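Local atomic coordinates of DUF7790 domain-containing protein (Leptospira interrogans serogroup Icterohaemorrhagiae serovar copenhageni, PDB entry 6ULO), a protein that is of unknown function but has a Rossmann-like domain and is probably held at the membrane by a transmembrane helix absent from this truncated construct. Residues 30-35 with 193-197; 40-46 with 93-99; 46-51 with 152-156; 102-106 with 116-120; 119-125 with 146-150. All coordinates share one frame; numbering follows the deposited sequence.

The five contacts follow the long loop 30-51 and then the helices beside it. Contact 1 lays the start of the loop on strand 191-195, the outermost strand at one end of the mixed, Rossmann-like sheet. Contact 2, its centre about 14 Å away, sets residues 40-46 on the start of helix 94-109, and Q94 packs back against L35 and R195. T46 carries the loop into contact 3, on helix 139-166. Contacts 4 and 5 share L119 and W120, and their centres lie about 8 Å apart. R154 joins contacts 3 and 5 through W120 O and E125. With the function unknown, the contacts are related through the fold alone.

Contact 1 (30-35 with 193-197); sequences TPQETL and PIRGN
Q32 and E33 pass across the end of strand 191-195 at a slant, the two end-to-end directions 65° apart, and a single backbone bond joins them to it: E33 N to R195 O, 3.1 Å. Side chains supply the rest. Q32, extended beyond CG, lays its amide over one face of the R195 guanidinium, the planes 22° apart, and from there OE1 accepts from R195 N at 2.8 Å. A water also donates to that OE1 and to P193 O. R195 bends at its third torsion (chi3 -59°), which swings NE back to E33 O, 3.0 Å away and close to the guanidinium plane. E33 in turn reaches forward, and its OE1 receives N197 N at 2.8 Å on the syn side but well out of the carboxylate plane; OE2 is taken by the backbone N-H groups of I202 and T203. R195 CG lies 3.6 Å from L35 CD1. I194 points its own backbone bonds the other way, to L89 and D91 of strand 86-91. The chemistry therefore amounts to a partial closing of the sheet edge: the N-H of R195 on the outermost strand, and of N197 just after it, are met by the side-chain oxygens of Q32 and E33.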
# COMPACT_ATOMS: atom_id res chain seq x y z
N THR A 30 -2.86 -16.79 -4.90
CA THR A 30 -1.87 -16.88 -3.83
C THR A 30 -2.56 -17.14 -2.48
O THR A 30 -3.67 -16.67 -2.24
CB THR A 30 -1.03 -15.59 -3.81
OG1 THR A 30 0.24 -15.83 -3.19
CG2 THR A 30 -1.75 -14.38 -3.15
N PRO A 31 -1.95 -17.92 -1.59
CA PRO A 31 -2.66 -18.30 -0.36
C PRO A 31 -2.98 -17.10 0.52
O PRO A 31 -2.18 -16.17 0.66
CB PRO A 31 -1.69 -19.27 0.34
CG PRO A 31 -0.63 -19.62 -0.66
CD PRO A 31 -0.68 -18.65 -1.79
N GLN A 32 -4.14 -17.15 1.16
CA GLN A 32 -4.59 -16.08 2.05
C GLN A 32 -4.89 -16.63 3.44
O GLN A 32 -4.98 -17.84 3.67
CB GLN A 32 -5.81 -15.37 1.46
CG GLN A 32 -5.54 -14.68 0.12
CD GLN A 32 -6.74 -13.91 -0.38
OE1 GLN A 32 -7.25 -13.02 0.30
NE2 GLN A 32 -7.24 -14.29 -1.54
N GLU A 33 -5.09 -15.72 4.39
CA GLU A 33 -5.40 -16.04 5.76
C GLU A 33 -6.85 -15.69 6.09
O GLU A 33 -7.48 -14.83 5.46
CB GLU A 33 -4.47 -15.29 6.72
CG GLU A 33 -3.05 -15.81 6.61
CD GLU A 33 -1.99 -14.85 7.10
OE1 GLU A 33 -2.29 -13.80 7.75
OE2 GLU A 33 -0.81 -15.16 6.85
N THR A 34 -7.39 -16.38 7.08
CA THR A 34 -8.75 -16.11 7.52
C THR A 34 -8.74 -14.89 8.41
O THR A 34 -7.96 -14.81 9.36
CB THR A 34 -9.26 -17.31 8.32
OG1 THR A 34 -9.21 -18.49 7.51
CG2 THR A 34 -10.68 -17.07 8.81
N LEU A 35 -9.62 -13.95 8.12
CA LEU A 35 -9.76 -12.73 8.90
C LEU A 35 -11.06 -12.86 9.66
O LEU A 35 -11.97 -13.55 9.22
CB LEU A 35 -9.82 -11.48 8.01
CG LEU A 35 -8.61 -11.29 7.12
CD1 LEU A 35 -8.69 -9.90 6.52
CD2 LEU A 35 -7.33 -11.44 7.88
N PRO A 193 -6.51 -7.25 -3.82
CA PRO A 193 -6.66 -7.17 -2.36
C PRO A 193 -6.67 -8.56 -1.76
O PRO A 193 -7.45 -9.41 -2.19
CB PRO A 193 -8.02 -6.51 -2.17
CG PRO A 193 -8.58 -6.26 -3.52
CD PRO A 193 -7.79 -7.02 -4.52
N ILE A 194 -5.81 -8.80 -0.80
CA ILE A 194 -5.66 -10.13 -0.22
C ILE A 194 -5.59 -10.02 1.30
O ILE A 194 -5.16 -9.00 1.86
CB ILE A 194 -4.44 -10.88 -0.78
CG1 ILE A 194 -3.13 -10.11 -0.59
CG2 ILE A 194 -4.67 -11.28 -2.23
CD1 ILE A 194 -1.85 -10.96 -0.91
N ARG A 195 -6.04 -11.08 1.96
CA ARG A 195 -6.11 -11.12 3.41
C ARG A 195 -4.80 -11.65 3.98
O ARG A 195 -4.42 -12.79 3.72
CB ARG A 195 -7.22 -12.09 3.83
CG ARG A 195 -8.61 -11.68 3.35
CD ARG A 195 -9.66 -12.72 3.81
NE ARG A 195 -9.35 -14.05 3.29
CZ ARG A 195 -9.74 -14.48 2.09
NH1 ARG A 195 -10.46 -13.67 1.31
NH2 ARG A 195 -9.41 -15.71 1.66
N GLY A 196 -4.13 -10.85 4.80
CA GLY A 196 -2.89 -11.32 5.38
C GLY A 196 -2.38 -10.43 6.48
O GLY A 196 -2.43 -9.19 6.37
N ASN A 197 -1.85 -11.05 7.53
CA ASN A 197 -1.21 -10.35 8.63
C ASN A 197 0.28 -10.28 8.35
O ASN A 197 0.88 -11.30 7.98
CB ASN A 197 -1.47 -11.18 9.90
CG ASN A 197 -1.07 -10.48 11.21
OD1 ASN A 197 -0.31 -9.54 11.24
ND2 ASN A 197 -1.55 -11.04 12.30
O HOH W 1 -9.24 -11.14 -0.72
O HOH W 2 -8.17 -17.83 2.92
O HOH W 3 1.37 -13.56 6.38

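Contact 2 (40-46 with 93-99); sequences WDVGDTT and TQIVVHA
W40 lies against T93, its O 3.5 Å from T93 CG2; the same oxygen accepts T45 OG1, which ties the loop back on itself. D41, at the centre of an inverse gamma turn, makes the polar link. Its OD1 takes I95 N at 2.8 Å, met nearly head-on to the C-O bond although the N-H points somewhat off (141°). OD2 accepts from T38 N and from a water that itself accepts Q94 N. T93 holds the N-cap position without a capping bond from its own side chain, so D41 serves the first turn from outside, and the helix end would probably stabilise its negative charge. V42 contributes its carbonyl, O lying 3.5 Å from I95 CD1. A 3-10 turn, G43 to T45, then brings T45 CG2 across V96 CG2 at 3.7 Å. T46 ends the walk: with OG1 between N and carbonyl carbon (chi1 66°) it bonds G43 O at 2.7 Å, and CG2 is left to fit between I95 and A99, one helical turn apart, 4.0 Å from A99 CB. The loop lies between helix 94-109 and helix 139-166, whose F152 and A149 touch D44 and T46, while V97 and Q94 carry helix 94-109 on to strand 191-195.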
# COMPACT_ATOMS: atom_id res chain seq x y z
N TRP A 40 -10.99 -2.85 14.67
CA TRP A 40 -10.50 -1.99 13.60
C TRP A 40 -11.41 -1.96 12.40
O TRP A 40 -11.12 -1.24 11.45
CB TRP A 40 -9.09 -2.43 13.19
CG TRP A 40 -8.15 -2.36 14.31
CD1 TRP A 40 -7.57 -3.42 14.97
CD2 TRP A 40 -7.68 -1.18 14.97
NE1 TRP A 40 -6.77 -2.96 15.98
CE2 TRP A 40 -6.82 -1.59 16.00
CE3 TRP A 40 -7.91 0.19 14.78
CZ2 TRP A 40 -6.16 -0.69 16.85
CZ3 TRP A 40 -7.25 1.09 15.63
CH2 TRP A 40 -6.40 0.65 16.65
N ASP A 41 -12.49 -2.74 12.39
CA ASP A 41 -13.45 -2.74 11.30
C ASP A 41 -14.40 -1.55 11.42
O ASP A 41 -15.61 -1.67 11.61
CB ASP A 41 -14.19 -4.07 11.25
CG ASP A 41 -13.34 -5.16 10.66
OD1 ASP A 41 -13.00 -5.05 9.49
OD2 ASP A 41 -13.00 -6.13 11.35
N VAL A 42 -13.80 -0.36 11.27
CA VAL A 42 -14.50 0.92 11.30
C VAL A 42 -13.94 1.77 10.17
O VAL A 42 -12.85 1.50 9.64
CB VAL A 42 -14.34 1.67 12.65
CG1 VAL A 42 -15.02 0.91 13.78
CG2 VAL A 42 -12.84 1.91 12.97
N GLY A 43 -14.70 2.79 9.76
CA GLY A 43 -14.32 3.56 8.59
C GLY A 43 -12.98 4.28 8.74
O GLY A 43 -12.28 4.49 7.75
N ASP A 44 -12.61 4.63 9.98
CA ASP A 44 -11.36 5.35 10.23
C ASP A 44 -10.16 4.60 9.65
O ASP A 44 -9.16 5.20 9.27
CB ASP A 44 -11.15 5.50 11.75
CG ASP A 44 -12.41 5.94 12.52
OD1 ASP A 44 -12.31 6.98 13.21
OD2 ASP A 44 -13.48 5.27 12.46
N THR A 45 -10.24 3.27 9.61
CA THR A 45 -9.11 2.45 9.23
C THR A 45 -8.85 2.44 7.73
O THR A 45 -7.78 1.99 7.30
CB THR A 45 -9.37 1.03 9.72
OG1 THR A 45 -9.81 1.10 11.08
CG2 THR A 45 -8.13 0.14 9.62
N THR A 46 -9.79 2.95 6.93
CA THR A 46 -9.74 2.81 5.48
C THR A 46 -9.01 3.96 4.79
O THR A 46 -8.98 4.01 3.56
CB THR A 46 -11.15 2.71 4.88
OG1 THR A 46 -11.87 3.95 5.09
CG2 THR A 46 -11.92 1.56 5.51
N THR A 93 -7.22 -6.38 8.27
CA THR A 93 -8.54 -5.93 8.71
C THR A 93 -9.52 -6.05 7.54
O THR A 93 -9.25 -5.53 6.44
CB THR A 93 -8.48 -4.48 9.23
OG1 THR A 93 -7.52 -4.39 10.31
CG2 THR A 93 -9.84 -4.05 9.76
N GLN A 94 -10.65 -6.74 7.78
CA GLN A 94 -11.56 -7.03 6.68
C GLN A 94 -12.08 -5.75 6.01
O GLN A 94 -12.23 -5.72 4.78
CB GLN A 94 -12.71 -7.91 7.16
CG GLN A 94 -13.51 -8.50 6.03
CD GLN A 94 -12.65 -9.21 4.98
OE1 GLN A 94 -12.48 -8.74 3.86
NE2 GLN A 94 -12.08 -10.35 5.36
N ILE A 95 -12.31 -4.69 6.79
CA ILE A 95 -12.86 -3.49 6.18
C ILE A 95 -11.89 -2.91 5.17
O ILE A 95 -12.32 -2.34 4.16
CB ILE A 95 -13.32 -2.45 7.23
CG1 ILE A 95 -14.31 -1.45 6.56
CG2 ILE A 95 -12.13 -1.66 7.84
CD1 ILE A 95 -14.89 -0.41 7.54
N VAL A 96 -10.58 -3.02 5.43
CA VAL A 96 -9.60 -2.48 4.49
C VAL A 96 -9.60 -3.29 3.20
O VAL A 96 -9.62 -2.73 2.10
CB VAL A 96 -8.21 -2.46 5.16
CG1 VAL A 96 -7.14 -2.12 4.14
CG2 VAL A 96 -8.16 -1.50 6.33
N VAL A 97 -9.63 -4.62 3.31
CA VAL A 97 -9.64 -5.49 2.14
C VAL A 97 -10.87 -5.21 1.30
O VAL A 97 -10.79 -5.04 0.08
CB VAL A 97 -9.51 -6.98 2.55
CG1 VAL A 97 -9.55 -7.87 1.30
CG2 VAL A 97 -8.22 -7.22 3.36
N HIS A 98 -12.02 -5.07 1.96
CA HIS A 98 -13.26 -4.85 1.22
C HIS A 98 -13.34 -3.45 0.63
O HIS A 98 -13.82 -3.28 -0.49
CB HIS A 98 -14.44 -5.12 2.13
CG HIS A 98 -14.69 -6.58 2.30
ND1 HIS A 98 -15.47 -7.09 3.31
CD2 HIS A 98 -14.32 -7.63 1.53
CE1 HIS A 98 -15.55 -8.40 3.17
NE2 HIS A 98 -14.87 -8.76 2.10
N ALA A 99 -12.88 -2.42 1.37
CA ALA A 99 -12.89 -1.07 0.81
C ALA A 99 -11.97 -1.00 -0.40
O ALA A 99 -12.29 -0.34 -1.39
CB ALA A 99 -12.54 -0.03 1.87
O HOH W 4 -11.13 -7.78 10.40

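Contact 3 (46-51 with 152-156); sequences TVSNED and FIRKR
An ST turn, S48 OG accepting E50 N at 3.1 Å, forms the part of loop 46-51 that R156 of helix 139-166 reaches. The arginine bends once, at chi2 (71°); beyond that it runs extended to the turn. NH2 gives a straight bond of 2.8 Å to E50 O, which lies close to the guanidinium plane, though the nitrogen stands above the plane of that carbonyl. NH1 forms a salt bridge of 3.1 Å with D51 OD1, weak as a hydrogen bond, the two flat groups only 27° from coplanar; S271 OG gives the same oxygen a better partner. Over one face of the guanidinium sits S48 O, near its rim and at a poor angle for a bond to NE, 3.4 Å from R156 CD. Closer to the helix, V47 CG1 presses into the hollow between F152, I153 and R156, at 3.6 Å from F152 O and 3.7 Å from I153 CG1. E50 sends its carboxylate away to Y222, S224 and T254. The result joins the loop ahead of helix 57-60 to the middle of helix 139-166: a valine seated on the helix surface, and an ST turn held at its far end by a helix arginine.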
# COMPACT_ATOMS: atom_id res chain seq x y z
N THR A 46 -9.79 2.95 6.93
CA THR A 46 -9.74 2.81 5.48
C THR A 46 -9.01 3.96 4.79
O THR A 46 -8.98 4.01 3.56
CB THR A 46 -11.15 2.71 4.88
OG1 THR A 46 -11.87 3.95 5.09
CG2 THR A 46 -11.92 1.56 5.51
N VAL A 47 -8.42 4.89 5.55
CA VAL A 47 -7.67 5.99 4.97
C VAL A 47 -6.32 6.12 5.65
O VAL A 47 -6.17 5.79 6.84
CB VAL A 47 -8.40 7.34 5.04
CG1 VAL A 47 -9.62 7.33 4.16
CG2 VAL A 47 -8.72 7.73 6.48
N SER A 48 -5.36 6.62 4.89
CA SER A 48 -4.08 7.04 5.42
C SER A 48 -4.20 8.42 6.09
O SER A 48 -5.07 9.23 5.76
CB SER A 48 -3.10 7.17 4.25
OG SER A 48 -1.81 7.57 4.69
N ASN A 49 -3.31 8.67 7.05
CA ASN A 49 -3.14 9.99 7.64
C ASN A 49 -1.73 10.52 7.42
O ASN A 49 -1.29 11.40 8.17
CB ASN A 49 -3.52 9.96 9.12
CG ASN A 49 -2.65 8.96 9.91
OD1 ASN A 49 -1.81 8.26 9.35
ND2 ASN A 49 -2.85 8.90 11.22
N GLU A 50 -1.03 10.04 6.40
CA GLU A 50 0.32 10.45 6.04
C GLU A 50 0.21 11.54 4.97
O GLU A 50 -0.18 11.25 3.84
CB GLU A 50 1.11 9.23 5.54
CG GLU A 50 1.22 8.21 6.70
CD GLU A 50 1.70 6.80 6.30
OE1 GLU A 50 1.88 6.54 5.08
OE2 GLU A 50 1.91 5.94 7.22
N ASP A 51 0.58 12.78 5.32
CA ASP A 51 0.34 13.94 4.46
C ASP A 51 1.52 14.35 3.60
O ASP A 51 1.41 15.32 2.84
CB ASP A 51 -0.08 15.16 5.29
CG ASP A 51 -1.37 14.95 6.02
OD1 ASP A 51 -2.24 14.22 5.50
OD2 ASP A 51 -1.51 15.47 7.16
N PHE A 152 -14.78 9.07 5.65
CA PHE A 152 -13.35 9.24 5.80
C PHE A 152 -12.65 9.36 4.46
O PHE A 152 -11.75 10.19 4.31
CB PHE A 152 -12.80 8.05 6.59
CG PHE A 152 -13.37 7.96 7.97
CD1 PHE A 152 -12.80 8.70 9.02
CD2 PHE A 152 -14.50 7.19 8.21
CE1 PHE A 152 -13.35 8.63 10.29
CE2 PHE A 152 -15.05 7.13 9.47
CZ PHE A 152 -14.48 7.86 10.51
N ILE A 153 -13.06 8.55 3.48
CA ILE A 153 -12.45 8.59 2.16
C ILE A 153 -12.69 9.95 1.49
O ILE A 153 -11.81 10.50 0.83
CB ILE A 153 -12.97 7.41 1.32
CG1 ILE A 153 -12.27 6.11 1.81
CG2 ILE A 153 -12.73 7.61 -0.17
CD1 ILE A 153 -12.83 4.84 1.23
N ARG A 154 -13.90 10.51 1.67
CA ARG A 154 -14.19 11.82 1.09
C ARG A 154 -13.29 12.89 1.67
O ARG A 154 -12.73 13.73 0.94
CB ARG A 154 -15.65 12.17 1.34
CG ARG A 154 -16.57 11.30 0.49
CD ARG A 154 -18.00 11.33 1.04
NE ARG A 154 -18.81 10.32 0.35
CZ ARG A 154 -20.08 10.08 0.63
NH1 ARG A 154 -20.69 10.77 1.58
NH2 ARG A 154 -20.75 9.14 -0.05
N LYS A 155 -13.13 12.88 3.00
CA LYS A 155 -12.27 13.87 3.64
C LYS A 155 -10.84 13.72 3.14
O LYS A 155 -10.17 14.72 2.86
CB LYS A 155 -12.38 13.71 5.15
CG LYS A 155 -11.45 14.56 5.97
CD LYS A 155 -11.78 14.37 7.44
CE LYS A 155 -10.85 15.14 8.34
NZ LYS A 155 -11.11 14.85 9.79
N ARG A 156 -10.36 12.48 3.04
CA ARG A 156 -9.00 12.25 2.57
C ARG A 156 -8.82 12.65 1.11
O ARG A 156 -7.77 13.21 0.75
CB ARG A 156 -8.65 10.79 2.81
CG ARG A 156 -7.30 10.40 2.27
CD ARG A 156 -6.18 11.02 3.09
NE ARG A 156 -4.89 10.56 2.63
CZ ARG A 156 -3.72 11.00 3.09
NH1 ARG A 156 -3.67 11.95 4.04
NH2 ARG A 156 -2.59 10.54 2.54

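Contact 4 (102-106 with 116-120); sequences ITILF and FIRLW
F106 is the main bump of a short, splayed helical hairpin: helices 94-109 and 113-120 follow one another in the chain and, over these segments, run 134° apart with axes 10.2 Å from each other at closest. Its ring drops into the hollow between L119 and W120. L119 covers one face, CB standing 4.0 Å from the F106 ring centroid in a CH-pi contact, and L119 CD1 extends the cover of that same face, above F106 CG and CD1. The edge of the ring, CD2 and CE2, comes down on the face of the W120 indole, a T-shaped stack with planes at 72° and F106 to W120 five-membered ring centroids 4.8 Å apart. I102, one turn back on F106's own helix, lies over the remaining face of the phenylalanine and also puts CG2 3.7 Å from W120 CZ2, so that one methyl, CG2, touches both aromatic groups. With CG anti to its N (chi1 172°), F116 brings its ring edge up to the backbone of 102-106, CE1 3.7 Å from T103 O, while CD1 meets F106 CB at 3.9 Å. A128 and L131 of helix 125-135 also touch F106. Within this buried, largely apolar fit, the indole N-H still finds a partner near its ring plane: W120 NE1 donates to T103 OG1 at 3.0 Å.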
# COMPACT_ATOMS: atom_id res chain seq x y z
N ILE A 102 -13.86 -2.37 -3.32
CA ILE A 102 -14.75 -1.34 -3.86
C ILE A 102 -13.98 -0.34 -4.71
O ILE A 102 -14.40 0.00 -5.81
CB ILE A 102 -15.52 -0.65 -2.72
CG1 ILE A 102 -16.41 -1.66 -2.00
CG2 ILE A 102 -16.32 0.54 -3.27
CD1 ILE A 102 -16.97 -1.14 -0.68
N THR A 103 -12.84 0.15 -4.20
CA THR A 103 -12.05 1.10 -4.97
C THR A 103 -11.68 0.55 -6.34
O THR A 103 -11.75 1.27 -7.35
CB THR A 103 -10.82 1.47 -4.14
OG1 THR A 103 -11.24 2.39 -3.15
CG2 THR A 103 -9.66 2.06 -4.98
N ILE A 104 -11.30 -0.74 -6.41
CA ILE A 104 -10.93 -1.31 -7.70
C ILE A 104 -12.12 -1.35 -8.65
O ILE A 104 -11.99 -1.04 -9.84
CB ILE A 104 -10.31 -2.71 -7.46
CG1 ILE A 104 -8.98 -2.55 -6.73
CG2 ILE A 104 -10.17 -3.49 -8.78
CD1 ILE A 104 -8.48 -3.81 -6.05
N LEU A 105 -13.29 -1.74 -8.15
CA LEU A 105 -14.50 -1.71 -8.98
C LEU A 105 -14.77 -0.31 -9.49
O LEU A 105 -15.07 -0.11 -10.68
CB LEU A 105 -15.66 -2.23 -8.14
CG LEU A 105 -17.05 -2.15 -8.76
CD1 LEU A 105 -17.20 -2.99 -10.04
CD2 LEU A 105 -18.11 -2.56 -7.69
N PHE A 106 -14.64 0.70 -8.60
CA PHE A 106 -14.88 2.08 -9.04
C PHE A 106 -13.86 2.52 -10.08
O PHE A 106 -14.22 3.17 -11.06
CB PHE A 106 -14.86 3.04 -7.87
CG PHE A 106 -15.99 2.90 -6.88
CD1 PHE A 106 -17.09 2.08 -7.11
CD2 PHE A 106 -15.94 3.65 -5.69
CE1 PHE A 106 -18.10 2.00 -6.18
CE2 PHE A 106 -16.95 3.58 -4.75
CZ PHE A 106 -18.06 2.76 -5.01
N PHE A 116 -14.04 8.76 -10.59
CA PHE A 116 -13.69 7.96 -9.43
C PHE A 116 -13.96 8.71 -8.13
O PHE A 116 -14.55 8.17 -7.20
CB PHE A 116 -12.22 7.58 -9.54
CG PHE A 116 -11.67 6.91 -8.30
CD1 PHE A 116 -11.93 5.56 -8.03
CD2 PHE A 116 -10.86 7.62 -7.42
CE1 PHE A 116 -11.40 4.96 -6.89
CE2 PHE A 116 -10.34 7.03 -6.27
CZ PHE A 116 -10.64 5.71 -6.01
N ILE A 117 -13.48 9.96 -8.05
CA ILE A 117 -13.74 10.77 -6.87
C ILE A 117 -15.23 10.91 -6.65
O ILE A 117 -15.71 10.82 -5.52
CB ILE A 117 -13.03 12.13 -6.99
CG1 ILE A 117 -11.51 11.92 -7.12
CG2 ILE A 117 -13.39 13.05 -5.80
CD1 ILE A 117 -10.84 11.30 -5.87
N ARG A 118 -15.99 11.07 -7.74
CA ARG A 118 -17.43 11.25 -7.61
C ARG A 118 -18.12 10.02 -7.03
O ARG A 118 -19.00 10.14 -6.18
CB ARG A 118 -18.00 11.61 -8.97
CG ARG A 118 -19.45 12.03 -8.93
CD ARG A 118 -19.93 12.43 -10.32
NE ARG A 118 -19.47 11.49 -11.34
CZ ARG A 118 -20.09 10.35 -11.64
NH1 ARG A 118 -21.18 9.98 -10.97
NH2 ARG A 118 -19.59 9.57 -12.59
N LEU A 119 -17.75 8.81 -7.48
CA LEU A 119 -18.39 7.60 -6.96
C LEU A 119 -18.17 7.45 -5.46
O LEU A 119 -19.07 7.03 -4.74
CB LEU A 119 -17.91 6.32 -7.66
CG LEU A 119 -18.43 6.13 -9.08
CD1 LEU A 119 -17.85 4.81 -9.59
CD2 LEU A 119 -19.99 6.13 -9.17
N TRP A 120 -16.96 7.78 -4.97
CA TRP A 120 -16.73 7.73 -3.53
C TRP A 120 -17.38 8.90 -2.81
O TRP A 120 -17.56 8.83 -1.58
CB TRP A 120 -15.23 7.72 -3.22
CG TRP A 120 -14.63 6.33 -3.07
CD1 TRP A 120 -13.59 5.78 -3.77
CD2 TRP A 120 -15.02 5.35 -2.10
NE1 TRP A 120 -13.31 4.51 -3.29
CE2 TRP A 120 -14.18 4.22 -2.28
CE3 TRP A 120 -15.99 5.31 -1.10
CZ2 TRP A 120 -14.28 3.08 -1.49
CZ3 TRP A 120 -16.10 4.16 -0.31
CH2 TRP A 120 -15.25 3.07 -0.52

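Contact 5 (119-125 with 146-150); sequences LWGKEGE and YKQAS
Y146 and W120 make the dense half of this contact. Their rings are nearly parallel (6°) but strongly offset, so that only an edge strip of each meets the other: the centroids of the W120 six-membered ring and the Y146 ring are 5.0 Å apart, and W120 CZ3 touches Y146 CD1 at 3.5 Å. With chi1 at 180° Y146 swings out to the end of helix 113-120, where OH donates to L119 O at 2.8 Å, in the plane of that carbonyl. R154 NH2 donates to the same hydroxyl. S150 CB closes the edge of the indole, 3.9 Å from W120 CE3. The other half is looser and wetter. E125 rests CG 3.7 Å from Y146 CE2, its carboxylate turned 88° to the ring, and a water bridges E125 OE2 and S150 OG, at 2.6 Å from the former; R154 pairs with that carboxylate too. S150 OG itself turns back to Y146 O, one helical turn earlier. Altogether this is a helix C-terminus finished from outside: where helix 113-120 ends at W120 and G121 leaves the helical path, the carbonyls of L119 and W120 are taken by Y146 and R154 of helix 139-166.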
# COMPACT_ATOMS: atom_id res chain seq x y z
N LEU A 119 -17.75 8.81 -7.48
CA LEU A 119 -18.39 7.60 -6.96
C LEU A 119 -18.17 7.45 -5.46
O LEU A 119 -19.07 7.03 -4.74
CB LEU A 119 -17.91 6.32 -7.66
CG LEU A 119 -18.43 6.13 -9.08
CD1 LEU A 119 -17.85 4.81 -9.59
CD2 LEU A 119 -19.99 6.13 -9.17
N TRP A 120 -16.96 7.78 -4.97
CA TRP A 120 -16.73 7.73 -3.53
C TRP A 120 -17.38 8.90 -2.81
O TRP A 120 -17.56 8.83 -1.58
CB TRP A 120 -15.23 7.72 -3.22
CG TRP A 120 -14.63 6.33 -3.07
CD1 TRP A 120 -13.59 5.78 -3.77
CD2 TRP A 120 -15.02 5.35 -2.10
NE1 TRP A 120 -13.31 4.51 -3.29
CE2 TRP A 120 -14.18 4.22 -2.28
CE3 TRP A 120 -15.99 5.31 -1.10
CZ2 TRP A 120 -14.28 3.08 -1.49
CZ3 TRP A 120 -16.10 4.16 -0.31
CH2 TRP A 120 -15.25 3.07 -0.52
N GLY A 121 -17.80 9.94 -3.55
CA GLY A 121 -18.30 11.16 -2.97
C GLY A 121 -19.79 11.15 -2.78
O GLY A 121 -20.51 10.27 -3.24
N LYS A 122 -20.27 12.20 -2.10
CA LYS A 122 -21.71 12.33 -1.88
C LYS A 122 -22.48 12.38 -3.20
O LYS A 122 -23.56 11.78 -3.32
CB LYS A 122 -21.95 13.59 -1.06
N GLU A 123 -21.93 13.07 -4.19
CA GLU A 123 -22.61 13.23 -5.48
C GLU A 123 -22.88 11.89 -6.15
O GLU A 123 -23.96 11.68 -6.72
CB GLU A 123 -21.80 14.12 -6.42
CG GLU A 123 -22.34 14.15 -7.86
CD GLU A 123 -21.48 14.95 -8.82
OE1 GLU A 123 -20.31 15.27 -8.47
OE2 GLU A 123 -21.96 15.23 -9.94
N GLY A 124 -21.91 10.99 -6.11
CA GLY A 124 -22.04 9.71 -6.78
C GLY A 124 -22.53 8.57 -5.93
O GLY A 124 -22.64 7.46 -6.44
N GLU A 125 -22.87 8.83 -4.66
CA GLU A 125 -23.25 7.76 -3.75
C GLU A 125 -24.39 6.88 -4.29
O GLU A 125 -24.31 5.65 -4.22
CB GLU A 125 -23.63 8.33 -2.39
CG GLU A 125 -24.10 7.24 -1.45
CD GLU A 125 -24.27 7.71 -0.03
OE1 GLU A 125 -25.39 7.64 0.49
OE2 GLU A 125 -23.28 8.15 0.59
N TYR A 146 -19.02 0.62 2.19
CA TYR A 146 -19.07 1.93 1.54
C TYR A 146 -19.58 2.99 2.51
O TYR A 146 -18.99 4.06 2.64
CB TYR A 146 -19.99 1.89 0.30
CG TYR A 146 -20.08 3.24 -0.39
CD1 TYR A 146 -19.32 3.50 -1.53
CD2 TYR A 146 -20.94 4.23 0.07
CE1 TYR A 146 -19.37 4.76 -2.16
CE2 TYR A 146 -21.01 5.48 -0.55
CZ TYR A 146 -20.23 5.73 -1.67
OH TYR A 146 -20.32 6.96 -2.28
N LYS A 147 -20.66 2.68 3.22
CA LYS A 147 -21.25 3.65 4.14
C LYS A 147 -20.36 3.94 5.33
O LYS A 147 -20.32 5.08 5.80
CB LYS A 147 -22.64 3.18 4.56
CG LYS A 147 -23.57 3.18 3.38
CD LYS A 147 -24.87 2.48 3.72
CE LYS A 147 -25.72 2.27 2.48
NZ LYS A 147 -26.98 1.55 2.78
N GLN A 148 -19.61 2.96 5.82
CA GLN A 148 -18.69 3.21 6.92
C GLN A 148 -17.49 4.02 6.45
O GLN A 148 -17.01 4.90 7.17
CB GLN A 148 -18.17 1.87 7.43
CG GLN A 148 -19.13 1.04 8.19
CD GLN A 148 -18.54 -0.30 8.50
OE1 GLN A 148 -18.32 -1.11 7.60
NE2 GLN A 148 -18.22 -0.53 9.76
N ALA A 149 -16.94 3.67 5.29
CA ALA A 149 -15.66 4.22 4.85
C ALA A 149 -15.81 5.56 4.16
O ALA A 149 -14.94 6.43 4.29
CB ALA A 149 -14.98 3.24 3.89
N SER A 150 -16.89 5.76 3.42
CA SER A 150 -17.00 6.96 2.58
C SER A 150 -16.82 8.30 3.31
O SER A 150 -16.16 9.18 2.74
CB SER A 150 -18.25 6.91 1.68
OG SER A 150 -19.43 6.84 2.45
O HOH W 5 -22.09 7.07 2.66